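PDB 4D7A: tRNA threonylcarbamoyladenosine dehydratase from Escherichia coli, which catalyses the ATP-dependent dehydration of threonylcarbamoyladenosine at position 37 of tRNAs to its cyclic form, and can accept sulfur from the cysteine desulfurase CsdA in vitro. Local coordinates for residues B[126-131]-B[150-155]. Residues are numbered along the deposited sequence; the frame is centred on the assembly and turned at random.
Sequences IDAIDS and VTTGGA. With AMP (adenosine monophosphate), chain K.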
loop_
_atom_site.group_PDB
_atom_site.type_symbol
_atom_site.label_atom_id
_atom_site.label_comp_id
_atom_site.label_asym_id
_atom_site.label_seq_id
_atom_site.Cartn_x
_atom_site.Cartn_y
_atom_site.Cartn_z
ATOM N N ILE B 126 5.234 -3.855 15.643
ATOM C CA ILE B 126 5.060 -2.737 14.716
ATOM C C ILE B 126 4.244 -1.659 15.425
ATOM O O ILE B 126 3.051 -1.840 15.738
ATOM C CB ILE B 126 4.390 -3.186 13.407
ATOM C CG1 ILE B 126 5.297 -4.221 12.710
ATOM C CG2 ILE B 126 4.132 -1.978 12.472
ATOM C CD1 ILE B 126 4.763 -4.749 11.416
ATOM N N ASP B 127 4.912 -0.543 15.705
ATOM C CA ASP B 127 4.288 0.552 16.435
ATOM C C ASP B 127 3.664 1.528 15.454
ATOM O O ASP B 127 4.370 2.265 14.763
ATOM C CB ASP B 127 5.305 1.280 17.314
ATOM C CG ASP B 127 4.840 2.666 17.691
ATOM O OD1 ASP B 127 3.619 2.834 17.893
ATOM O OD2 ASP B 127 5.679 3.590 17.763
ATOM N N ALA B 128 2.335 1.535 15.407
ATOM C CA ALA B 128 1.597 2.412 14.501
ATOM C C ALA B 128 0.643 3.281 15.300
ATOM O O ALA B 128 -0.490 3.536 14.879
ATOM C CB ALA B 128 0.839 1.597 13.448
ATOM N N ILE B 129 1.109 3.716 16.468
ATOM C CA ILE B 129 0.335 4.570 17.373
ATOM C C ILE B 129 0.467 6.037 16.963
ATOM O O ILE B 129 1.558 6.485 16.618
ATOM C CB ILE B 129 0.814 4.401 18.832
ATOM C CG1 ILE B 129 0.707 2.938 19.274
ATOM C CG2 ILE B 129 0.053 5.311 19.768
ATOM C CD1 ILE B 129 1.454 2.659 20.575
ATOM N N ASP B 130 -0.629 6.789 16.992
ATOM C CA ASP B 130 -0.572 8.164 16.499
ATOM C C ASP B 130 -0.504 9.208 17.614
ATOM O O ASP B 130 -0.446 10.403 17.333
ATOM C CB ASP B 130 -1.763 8.456 15.564
ATOM C CG ASP B 130 -3.105 8.416 16.271
ATOM O OD1 ASP B 130 -3.166 8.028 17.457
ATOM O OD2 ASP B 130 -4.115 8.768 15.622
ATOM N N SER B 131 -0.557 8.769 18.870
ATOM C CA SER B 131 -0.494 9.703 19.997
ATOM C C SER B 131 0.752 9.479 20.853
ATOM O O SER B 131 1.135 8.343 21.133
ATOM C CB SER B 131 -1.752 9.597 20.858
ATOM O OG SER B 131 -1.861 8.316 21.433
ATOM N N VAL B 150 9.736 -1.738 15.151
ATOM C CA VAL B 150 9.883 -0.674 14.173
ATOM C C VAL B 150 8.752 0.299 14.418
ATOM O O VAL B 150 7.606 -0.105 14.650
ATOM C CB VAL B 150 9.902 -1.202 12.701
ATOM C CG1 VAL B 150 8.699 -2.093 12.385
ATOM C CG2 VAL B 150 10.023 -0.028 11.713
ATOM N N THR B 151 9.087 1.584 14.448
ATOM C CA THR B 151 8.076 2.572 14.708
ATOM C C THR B 151 7.851 3.392 13.449
ATOM O O THR B 151 8.562 3.258 12.444
ATOM C CB THR B 151 8.441 3.484 15.908
ATOM O OG1 THR B 151 7.326 4.339 16.204
ATOM C CG2 THR B 151 9.671 4.326 15.605
ATOM N N THR B 152 6.780 4.160 13.472
ATOM C CA THR B 152 6.413 4.951 12.312
ATOM C C THR B 152 6.187 6.375 12.765
ATOM O O THR B 152 5.606 6.612 13.824
ATOM C CB THR B 152 5.147 4.375 11.610
ATOM O OG1 THR B 152 4.122 4.124 12.582
ATOM C CG2 THR B 152 5.468 3.055 10.938
ATOM N N GLY B 153 6.675 7.336 11.994
ATOM C CA GLY B 153 6.392 8.710 12.329
ATOM C C GLY B 153 5.003 9.040 11.806
ATOM O O GLY B 153 4.245 8.157 11.399
ATOM N N GLY B 154 4.683 10.318 11.769
ATOM C CA GLY B 154 3.396 10.750 11.256
ATOM C C GLY B 154 3.316 10.556 9.754
ATOM O O GLY B 154 4.253 10.896 9.026
ATOM N N ALA B 155 2.207 9.989 9.283
ATOM C CA ALA B 155 2.048 9.727 7.850
ATOM C C ALA B 155 1.053 10.691 7.203
ATOM O O ALA B 155 0.831 10.651 5.990
ATOM C CB ALA B 155 1.614 8.265 7.617
HETATM P P AMP K . -4.754 7.333 12.273
HETATM O O1P AMP K . -4.665 6.960 10.818
HETATM O O2P AMP K . -6.072 8.000 12.609
HETATM O O3P AMP K . -3.576 8.139 12.795
HETATM O "O5'" AMP K . -4.737 5.949 13.086
HETATM C "C5'" AMP K . -4.227 5.852 14.428
HETATM C "C4'" AMP K . -4.665 4.581 15.136
HETATM O "O4'" AMP K . -3.813 4.308 16.301
HETATM C "C3'" AMP K . -6.114 4.592 15.658
HETATM O "O3'" AMP K . -6.788 3.393 15.270
HETATM C "C2'" AMP K . -5.943 4.609 17.183
HETATM O "O2'" AMP K . -6.993 4.021 17.923
HETATM C "C1'" AMP K . -4.637 3.849 17.356
HETATM N N9 AMP K . -4.015 4.068 18.671
HETATM C C8 AMP K . -3.805 5.282 19.222
HETATM N N7 AMP K . -3.270 5.190 20.468
HETATM C C5 AMP K . -3.155 3.881 20.753
HETATM C C6 AMP K . -2.657 3.091 21.906
HETATM N N6 AMP K . -2.188 3.691 23.013
HETATM N N1 AMP K . -2.682 1.749 21.832
HETATM C C2 AMP K . -3.176 1.129 20.733
HETATM N N3 AMP K . -3.642 1.773 19.646
HETATM C C4 AMP K . -3.664 3.136 19.582
#
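Asp-127 meets three successive residues of the neighbouring parallel strand. Its backbone N donates to the carbonyl O of Val-150 (N to O 2.9 Å). Its own carbonyl O accepts the hydroxyl of Thr-152 in the carbonyl plane, on a lone pair, with OG1 to O 2.9 Å, so a threonine side chain grips the backbone where the strands end. The carboxylate lies alongside Thr-151, whose OG1 donates to OD2 at a modelled 2.4 Å, so short that the exact distance is doubtful; CG stands anti to the backbone N (chi1 160°), which lays the carboxylate beside that hydroxyl. On the opposite face of the strands Ile-126 and Val-150 make an apolar contact, side by side, CG1 to CG1 4.0 Å, as suits branched aliphatic residues in a buried sheet.

The second carboxylate oxygen, OD1, shapes the following turn. It accepts the backbone N of Ile-129 at 3.0 Å from above the carboxylate plane, an Asx turn that leads the chain toward AMP. There Ile-129 CG2 lies 3.4 Å from adenine N7, and the Asp-130 carboxylate lies beside the 5' end of AMP, CG 3.4 Å from C5' and OD2 2.9 Å from phosphate O3P. With an alanine here the carboxylate is gone, which is likely to leave a gap beside C5' and to remove whatever link OD2 makes to O3P.

Lys-135 of helix 132-144 completes the buried polar cluster, pairing its charge with Asp-127 OD2 and bonding the carbonyls of Ile-129 and Thr-152. This helix is the crossover of a Rossmann-type beta-alpha-beta unit and covers Asp-127 and Thr-151 through Ile-139, while helix 242-266 packs on Ile-126 and Val-150. Strands 32-36 and 202-206 flank the pair within the central sheet.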